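Local coordinates for probable acetyltransferase (Pseudomonas aeruginosa PAO1, PDB 2EUI), which probably transfers an acyl group, such as acetyl, to a still unidentified acceptor, as a member of the GNAT family of acetyltransferases, at residues 1-14 with 48-60. Numbering follows the deposited sequence.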
HETATM    1  N   MSE A   1      11.824  24.440   6.638  1.00 52.27           N
HETATM    2  CA  MSE A   1      13.254  24.688   6.964  1.00 48.26           C
HETATM    3  C   MSE A   1      13.818  23.510   7.736  1.00 46.24           C
HETATM    4  O   MSE A   1      14.993  23.170   7.615  1.00 47.35           O
HETATM    5  CB  MSE A   1      13.398  25.955   7.800  1.00 54.68           C
HETATM    6  CG  MSE A   1      14.843  26.368   8.047  1.00 61.55           C
HETATM    7 SE   MSE A   1      14.946  28.225   8.647  1.00 80.06          SE
HETATM    8  CE  MSE A   1      14.155  29.072   7.052  1.00 74.89           C
ATOM      9  N   ARG A   2      12.969  22.884   8.535  1.00 42.87           N
ATOM     10  CA  ARG A   2      13.391  21.736   9.316  1.00 38.76           C
ATOM     11  C   ARG A   2      12.343  20.625   9.201  1.00 35.66           C
ATOM     12  O   ARG A   2      11.135  20.883   9.258  1.00 33.40           O
ATOM     13  CB  ARG A   2      13.598  22.156  10.772  1.00 36.36           C
ATOM     14  CG  ARG A   2      13.948  21.023  11.719  1.00 36.92           C
ATOM     15  CD  ARG A   2      14.212  21.575  13.109  1.00 37.94           C
ATOM     16  NE  ARG A   2      13.293  22.670  13.401  1.00 38.40           N
ATOM     17  CZ  ARG A   2      12.569  22.761  14.512  1.00 38.52           C
ATOM     18  NH1 ARG A   2      12.659  21.822  15.450  1.00 37.52           N
ATOM     19  NH2 ARG A   2      11.732  23.778  14.672  1.00 39.20           N
ATOM     20  N   ILE A   3      12.819  19.397   9.001  1.00 32.69           N
ATOM     21  CA  ILE A   3      11.933  18.243   8.877  1.00 31.11           C
ATOM     22  C   ILE A   3      12.099  17.361  10.101  1.00 29.20           C
ATOM     23  O   ILE A   3      13.210  17.156  10.579  1.00 29.54           O
ATOM     24  CB  ILE A   3      12.252  17.401   7.622  1.00 30.51           C
ATOM     25  CG1 ILE A   3      12.246  18.287   6.371  1.00 30.12           C
ATOM     26  CG2 ILE A   3      11.230  16.271   7.488  1.00 30.87           C
ATOM     27  CD1 ILE A   3      10.994  19.118   6.189  1.00 30.76           C
ATOM     28  N   VAL A   4      10.989  16.838  10.601  1.00 27.70           N
ATOM     29  CA  VAL A   4      11.009  15.988  11.780  1.00 26.68           C
ATOM     30  C   VAL A   4       9.982  14.863  11.664  1.00 25.57           C
ATOM     31  O   VAL A   4       8.904  15.056  11.092  1.00 26.10           O
ATOM     32  CB  VAL A   4      10.723  16.839  13.044  1.00 27.74           C
ATOM     33  CG1 VAL A   4       9.927  16.046  14.074  1.00 28.05           C
ATOM     34  CG2 VAL A   4      12.033  17.309  13.641  1.00 27.71           C
ATOM     35  N   GLN A   5      10.308  13.687  12.193  1.00 22.81           N
ATOM     36  CA  GLN A   5       9.353  12.594  12.126  1.00 22.46           C
ATOM     37  C   GLN A   5       8.273  12.723  13.188  1.00 21.94           C
ATOM     38  O   GLN A   5       8.551  12.869  14.374  1.00 22.01           O
ATOM     39  CB  GLN A   5      10.040  11.244  12.260  1.00 21.84           C
ATOM     40  CG  GLN A   5       9.072  10.074  12.236  1.00 22.13           C
ATOM     41  CD  GLN A   5       9.678   8.830  11.608  1.00 22.19           C
ATOM     42  OE1 GLN A   5      10.870   8.786  11.331  1.00 22.62           O
ATOM     43  NE2 GLN A   5       8.857   7.815  11.382  1.00 21.97           N
ATOM     44  N   ALA A   6       7.028  12.687  12.743  1.00 21.95           N
ATOM     45  CA  ALA A   6       5.904  12.795  13.646  1.00 22.04           C
ATOM     46  C   ALA A   6       5.845  11.602  14.592  1.00 21.87           C
ATOM     47  O   ALA A   6       6.080  10.464  14.194  1.00 22.46           O
ATOM     48  CB  ALA A   6       4.614  12.887  12.850  1.00 20.46           C
ATOM     49  N   THR A   7       5.556  11.882  15.854  1.00 22.63           N
ATOM     50  CA  THR A   7       5.396  10.840  16.857  1.00 24.81           C
ATOM     51  C   THR A   7       4.090  11.199  17.543  1.00 25.81           C
ATOM     52  O   THR A   7       3.458  12.208  17.191  1.00 25.34           O
ATOM     53  CB  THR A   7       6.534  10.834  17.905  1.00 25.60           C
ATOM     54  OG1 THR A   7       6.512  12.053  18.654  1.00 27.27           O
ATOM     55  CG2 THR A   7       7.875  10.692  17.230  1.00 26.09           C
ATOM     56  N   LEU A   8       3.686  10.394  18.520  1.00 26.52           N
ATOM     57  CA  LEU A   8       2.443  10.647  19.241  1.00 27.00           C
ATOM     58  C   LEU A   8       2.399  12.073  19.802  1.00 27.66           C
ATOM     59  O   LEU A   8       1.331  12.660  19.912  1.00 26.31           O
ATOM     60  CB  LEU A   8       2.275   9.621  20.368  1.00 26.68           C
ATOM     61  CG  LEU A   8       0.824   9.235  20.682  1.00 28.21           C
ATOM     62  CD1 LEU A   8       0.163   8.709  19.423  1.00 29.45           C
ATOM     63  CD2 LEU A   8       0.775   8.181  21.770  1.00 29.96           C
ATOM     64  N   GLU A   9       3.565  12.632  20.126  1.00 28.84           N
ATOM     65  CA  GLU A   9       3.654  13.984  20.672  1.00 29.65           C
ATOM     66  C   GLU A   9       3.034  15.024  19.762  1.00 29.42           C
ATOM     67  O   GLU A   9       2.333  15.919  20.231  1.00 30.92           O
ATOM     68  CB  GLU A   9       5.109  14.398  20.900  1.00 33.34           C
ATOM     69  CG  GLU A   9       5.946  13.473  21.764  1.00 39.97           C
ATOM     70  CD  GLU A   9       7.442  13.740  21.594  1.00 42.70           C
ATOM     71  OE1 GLU A   9       7.856  14.899  21.809  1.00 44.62           O
ATOM     72  OE2 GLU A   9       8.193  12.797  21.239  1.00 44.92           O
ATOM     73  N   HIS A  10       3.303  14.919  18.462  1.00 29.11           N
ATOM     74  CA  HIS A  10       2.797  15.895  17.500  1.00 28.40           C
ATOM     75  C   HIS A  10       1.330  15.759  17.100  1.00 28.42           C
ATOM     76  O   HIS A  10       0.805  16.617  16.388  1.00 27.49           O
ATOM     77  CB  HIS A  10       3.652  15.850  16.239  1.00 32.34           C
ATOM     78  CG  HIS A  10       5.122  15.830  16.512  1.00 35.44           C
ATOM     79  ND1 HIS A  10       5.778  14.704  16.962  1.00 36.93           N
ATOM     80  CD2 HIS A  10       6.056  16.806  16.435  1.00 36.45           C
ATOM     81  CE1 HIS A  10       7.054  14.989  17.153  1.00 37.80           C
ATOM     82  NE2 HIS A  10       7.249  16.257  16.841  1.00 37.50           N
ATOM     83  N   LEU A  11       0.666  14.700  17.558  1.00 27.63           N
ATOM     84  CA  LEU A  11      -0.726  14.474  17.192  1.00 28.28           C
ATOM     85  C   LEU A  11      -1.596  15.728  17.212  1.00 28.85           C
ATOM     86  O   LEU A  11      -2.273  16.029  16.229  1.00 28.44           O
ATOM     87  CB  LEU A  11      -1.355  13.391  18.074  1.00 27.75           C
ATOM     88  CG  LEU A  11      -2.770  12.982  17.641  1.00 28.12           C
ATOM     89  CD1 LEU A  11      -2.764  12.467  16.214  1.00 28.61           C
ATOM     90  CD2 LEU A  11      -3.287  11.918  18.568  1.00 28.73           C
ATOM     91  N   ASP A  12      -1.579  16.469  18.315  1.00 29.57           N
ATOM     92  CA  ASP A  12      -2.390  17.679  18.393  1.00 30.10           C
ATOM     93  C   ASP A  12      -1.945  18.769  17.433  1.00 29.31           C
ATOM     94  O   ASP A  12      -2.760  19.583  16.989  1.00 28.99           O
ATOM     95  CB  ASP A  12      -2.405  18.237  19.818  1.00 33.61           C
ATOM     96  CG  ASP A  12      -3.233  17.389  20.771  1.00 37.16           C
ATOM     97  OD1 ASP A  12      -4.351  16.968  20.390  1.00 39.24           O
ATOM     98  OD2 ASP A  12      -2.765  17.148  21.906  1.00 39.44           O
ATOM     99  N   LEU A  13      -0.658  18.789  17.106  1.00 29.35           N
ATOM    100  CA  LEU A  13      -0.142  19.799  16.196  1.00 27.53           C
ATOM    101  C   LEU A  13      -0.499  19.462  14.750  1.00 27.19           C
ATOM    102  O   LEU A  13      -0.783  20.351  13.945  1.00 26.81           O
ATOM    103  CB  LEU A  13       1.380  19.921  16.336  1.00 25.74           C
ATOM    104  CG  LEU A  13       1.990  20.963  15.395  1.00 27.08           C
ATOM    105  CD1 LEU A  13       1.416  22.336  15.712  1.00 26.81           C
ATOM    106  CD2 LEU A  13       3.491  20.979  15.524  1.00 26.92           C
ATOM    107  N   LEU A  14      -0.508  18.166  14.447  1.00 25.79           N
ATOM    108  CA  LEU A  14      -0.785  17.665  13.106  1.00 24.27           C
ATOM    109  C   LEU A  14      -2.250  17.371  12.798  1.00 23.74           C
ATOM    110  O   LEU A  14      -2.667  17.441  11.638  1.00 24.19           O
ATOM    111  CB  LEU A  14       0.058  16.405  12.864  1.00 24.67           C
ATOM    112  CG  LEU A  14      -0.190  15.587  11.602  1.00 23.80           C
ATOM    113  CD1 LEU A  14       0.207  16.406  10.380  1.00 24.01           C
ATOM    114  CD2 LEU A  14       0.591  14.283  11.689  1.00 22.63           C
ATOM    115  N   VAL A  48       5.034   6.430   8.216  1.00 24.44           N
ATOM    116  CA  VAL A  48       6.061   7.399   8.545  1.00 23.58           C
ATOM    117  C   VAL A  48       5.472   8.728   8.109  1.00 23.56           C
ATOM    118  O   VAL A  48       5.107   8.895   6.947  1.00 22.55           O
ATOM    119  CB  VAL A  48       7.370   7.153   7.760  1.00 23.74           C
ATOM    120  CG1 VAL A  48       8.402   8.206   8.123  1.00 23.93           C
ATOM    121  CG2 VAL A  48       7.901   5.774   8.055  1.00 23.54           C
ATOM    122  N   ILE A  49       5.361   9.653   9.054  1.00 22.61           N
ATOM    123  CA  ILE A  49       4.825  10.979   8.789  1.00 22.44           C
ATOM    124  C   ILE A  49       5.914  12.026   9.003  1.00 22.28           C
ATOM    125  O   ILE A  49       6.434  12.168  10.105  1.00 23.51           O
ATOM    126  CB  ILE A  49       3.646  11.284   9.739  1.00 23.39           C
ATOM    127  CG1 ILE A  49       2.456  10.399   9.365  1.00 22.82           C
ATOM    128  CG2 ILE A  49       3.296  12.784   9.713  1.00 23.43           C
ATOM    129  CD1 ILE A  49       1.261  10.565  10.264  1.00 21.11           C
ATOM    130  N   TYR A  50       6.270  12.755   7.950  1.00 21.49           N
ATOM    131  CA  TYR A  50       7.283  13.794   8.083  1.00 21.60           C
ATOM    132  C   TYR A  50       6.597  15.140   8.254  1.00 20.85           C
ATOM    133  O   TYR A  50       5.594  15.420   7.606  1.00 18.63           O
ATOM    134  CB  TYR A  50       8.207  13.828   6.861  1.00 23.43           C
ATOM    135  CG  TYR A  50       9.106  12.625   6.742  1.00 26.17           C
ATOM    136  CD1 TYR A  50      10.007  12.298   7.755  1.00 28.11           C
ATOM    137  CD2 TYR A  50       9.028  11.785   5.633  1.00 28.47           C
ATOM    138  CE1 TYR A  50      10.806  11.157   7.671  1.00 29.22           C
ATOM    139  CE2 TYR A  50       9.821  10.642   5.535  1.00 30.42           C
ATOM    140  CZ  TYR A  50      10.704  10.333   6.557  1.00 30.41           C
ATOM    141  OH  TYR A  50      11.466   9.188   6.470  1.00 31.86           O
ATOM    142  N   LEU A  51       7.150  15.955   9.146  1.00 21.28           N
ATOM    143  CA  LEU A  51       6.615  17.276   9.446  1.00 23.30           C
ATOM    144  C   LEU A  51       7.620  18.375   9.132  1.00 25.22           C
ATOM    145  O   LEU A  51       8.762  18.322   9.591  1.00 25.80           O
ATOM    146  CB  LEU A  51       6.247  17.382  10.934  1.00 21.66           C
ATOM    147  CG  LEU A  51       5.266  16.366  11.520  1.00 20.21           C
ATOM    148  CD1 LEU A  51       5.122  16.561  13.031  1.00 18.83           C
ATOM    149  CD2 LEU A  51       3.934  16.505  10.811  1.00 19.28           C
ATOM    150  N   ALA A  52       7.193  19.367   8.354  1.00 27.21           N
ATOM    151  CA  ALA A  52       8.046  20.513   8.019  1.00 29.42           C
ATOM    152  C   ALA A  52       7.741  21.605   9.041  1.00 30.14           C
ATOM    153  O   ALA A  52       6.633  22.155   9.058  1.00 29.76           O
ATOM    154  CB  ALA A  52       7.745  21.021   6.599  1.00 29.66           C
ATOM    155  N   LEU A  53       8.719  21.912   9.892  1.00 30.66           N
ATOM    156  CA  LEU A  53       8.539  22.932  10.928  1.00 31.33           C
ATOM    157  C   LEU A  53       9.420  24.162  10.731  1.00 32.73           C
ATOM    158  O   LEU A  53      10.602  24.044  10.391  1.00 33.39           O
ATOM    159  CB  LEU A  53       8.827  22.336  12.305  1.00 27.94           C
ATOM    160  CG  LEU A  53       8.218  20.969  12.615  1.00 27.16           C
ATOM    161  CD1 LEU A  53       8.374  20.664  14.110  1.00 23.13           C
ATOM    162  CD2 LEU A  53       6.745  20.950  12.196  1.00 27.11           C
ATOM    163  N   ALA A  54       8.842  25.343  10.947  1.00 33.58           N
ATOM    164  CA  ALA A  54       9.583  26.598  10.815  1.00 34.82           C
ATOM    165  C   ALA A  54      10.706  26.560  11.848  1.00 36.19           C
ATOM    166  O   ALA A  54      10.511  26.043  12.948  1.00 35.53           O
ATOM    167  CB  ALA A  54       8.666  27.773  11.078  1.00 34.28           C
ATOM    168  N   ASP A  55      11.873  27.105  11.509  1.00 36.95           N
ATOM    169  CA  ASP A  55      13.002  27.066  12.433  1.00 39.91           C
ATOM    170  C   ASP A  55      12.685  27.632  13.813  1.00 40.60           C
ATOM    171  O   ASP A  55      12.969  26.992  14.830  1.00 40.43           O
ATOM    172  CB  ASP A  55      14.222  27.801  11.861  1.00 43.09           C
ATOM    173  CG  ASP A  55      15.551  27.304  12.462  1.00 45.01           C
ATOM    174  OD1 ASP A  55      15.506  26.508  13.431  1.00 46.24           O
ATOM    175  OD2 ASP A  55      16.631  27.712  11.963  1.00 46.30           O
ATOM    176  N   GLU A  56      12.105  28.827  13.859  1.00 41.71           N
ATOM    177  CA  GLU A  56      11.780  29.422  15.152  1.00 43.56           C
ATOM    178  C   GLU A  56      10.937  28.473  16.003  1.00 43.70           C
ATOM    179  O   GLU A  56      11.479  27.658  16.755  1.00 43.49           O
ATOM    180  CB  GLU A  56      11.037  30.755  14.976  1.00 45.92           C
ATOM    181  CG  GLU A  56      10.500  31.348  16.286  1.00 48.59           C
ATOM    182  CD  GLU A  56      10.986  32.771  16.554  1.00 50.67           C
ATOM    183  OE1 GLU A  56      11.862  33.262  15.804  1.00 51.13           O
ATOM    184  OE2 GLU A  56      10.499  33.402  17.524  1.00 51.93           O
ATOM    185  N   GLU A  57       9.614  28.568  15.870  1.00 43.79           N
ATOM    186  CA  GLU A  57       8.699  27.736  16.653  1.00 43.70           C
ATOM    187  C   GLU A  57       8.249  26.424  16.014  1.00 42.87           C
ATOM    188  O   GLU A  57       8.669  26.059  14.908  1.00 41.87           O
ATOM    189  CB  GLU A  57       7.453  28.541  17.059  1.00 44.00           C
ATOM    190  CG  GLU A  57       7.268  29.881  16.344  1.00 46.57           C
ATOM    191  CD  GLU A  57       7.157  29.758  14.828  1.00 47.84           C
ATOM    192  OE1 GLU A  57       6.782  28.668  14.340  1.00 49.32           O
ATOM    193  OE2 GLU A  57       7.429  30.766  14.134  1.00 48.09           O
ATOM    194  N   ASP A  58       7.389  25.714  16.742  1.00 41.54           N
ATOM    195  CA  ASP A  58       6.854  24.447  16.276  1.00 40.76           C
ATOM    196  C   ASP A  58       5.538  24.673  15.539  1.00 39.41           C
ATOM    197  O   ASP A  58       4.486  24.225  15.988  1.00 39.95           O
ATOM    198  CB  ASP A  58       6.616  23.479  17.453  1.00 42.32           C
ATOM    199  CG  ASP A  58       7.915  22.981  18.091  1.00 43.59           C
ATOM    200  OD1 ASP A  58       8.796  22.493  17.350  1.00 44.76           O
ATOM    201  OD2 ASP A  58       8.046  23.066  19.332  1.00 43.28           O
ATOM    202  N   ARG A  59       5.579  25.381  14.417  1.00 37.64           N
ATOM    203  CA  ARG A  59       4.350  25.571  13.670  1.00 35.88           C
ATOM    204  C   ARG A  59       4.443  24.757  12.379  1.00 34.92           C
ATOM    205  O   ARG A  59       5.357  24.903  11.575  1.00 35.13           O
ATOM    206  CB  ARG A  59       4.078  27.063  13.428  1.00 34.49           C
ATOM    207  CG  ARG A  59       4.439  27.618  12.085  1.00 34.47           C
ATOM    208  CD  ARG A  59       3.543  28.820  11.777  1.00 34.92           C
ATOM    209  NE  ARG A  59       3.679  29.275  10.395  1.00 34.49           N
ATOM    210  CZ  ARG A  59       4.749  29.907   9.935  1.00 35.36           C
ATOM    211  NH1 ARG A  59       5.770  30.162  10.753  1.00 35.29           N
ATOM    212  NH2 ARG A  59       4.805  30.272   8.658  1.00 35.34           N
ATOM    213  N   LEU A  60       3.491  23.851  12.228  1.00 34.43           N
ATOM    214  CA  LEU A  60       3.420  22.955  11.089  1.00 33.77           C
ATOM    215  C   LEU A  60       3.144  23.678   9.758  1.00 33.29           C
ATOM    216  O   LEU A  60       2.050  24.202   9.535  1.00 32.69           O
ATOM    217  CB  LEU A  60       2.335  21.920  11.384  1.00 34.75           C
ATOM    218  CG  LEU A  60       2.290  20.592  10.642  1.00 35.58           C
ATOM    219  CD1 LEU A  60       3.627  19.854  10.781  1.00 35.92           C
ATOM    220  CD2 LEU A  60       1.135  19.775  11.220  1.00 35.82           C
TER
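Arg2 runs out with CG trans to its own N (chi1 176°) and kinks at chi3, which lays its guanidinium across Leu53 CB, one face on that carbon, and aims an edge at the turn after the neighbouring strand. There NH2 donates to Ala54 O at 3.1 Å, the oxygen lying in the guanidinium plane; the carboxylates of Asp55 and Asp58 stay beyond salt-bridge distance and probably add only a diffuse attraction. Leu51, its CG pointing away from its carbonyl carbon (chi1 -56°), lies on the same face of the sheet: Leu51 CD1 is 3.5 Å from His10 CD2 and also touches Ala6 CB, while Leu51 CD2 meets Leu14 CD1 at 3.8 Å. Leu14 spreads its two methyls, CD1 touching Leu60 CD2 and CD2 resting on Ile49 CG2. Thr7 N donates to His10 ND1 at 3.0 Å, from well out of the ring plane. Beneath these side chains, strands 2-5 and 48-53 pair antiparallel. Arg2 with Leu53 and Val4 with Leu51 are the hydrogen-bonded pairs, and Ala6 N prolongs the pairing with a nearly straight bond (171°) to Ile49 O. On the opposite face Ile3 lays CD1 against Ala52 and CG2 against Tyr50 CB; helix 92-109 covers this side, His102 meeting the Tyr50 ring edge-to-face. The sheet thus has helices on both faces: strand 2-5 forms its edge within the chain, and the chain then turns, with His10 packing on Leu51, into helix 11-24, the N-terminal beta-alpha start of the GNAT fold.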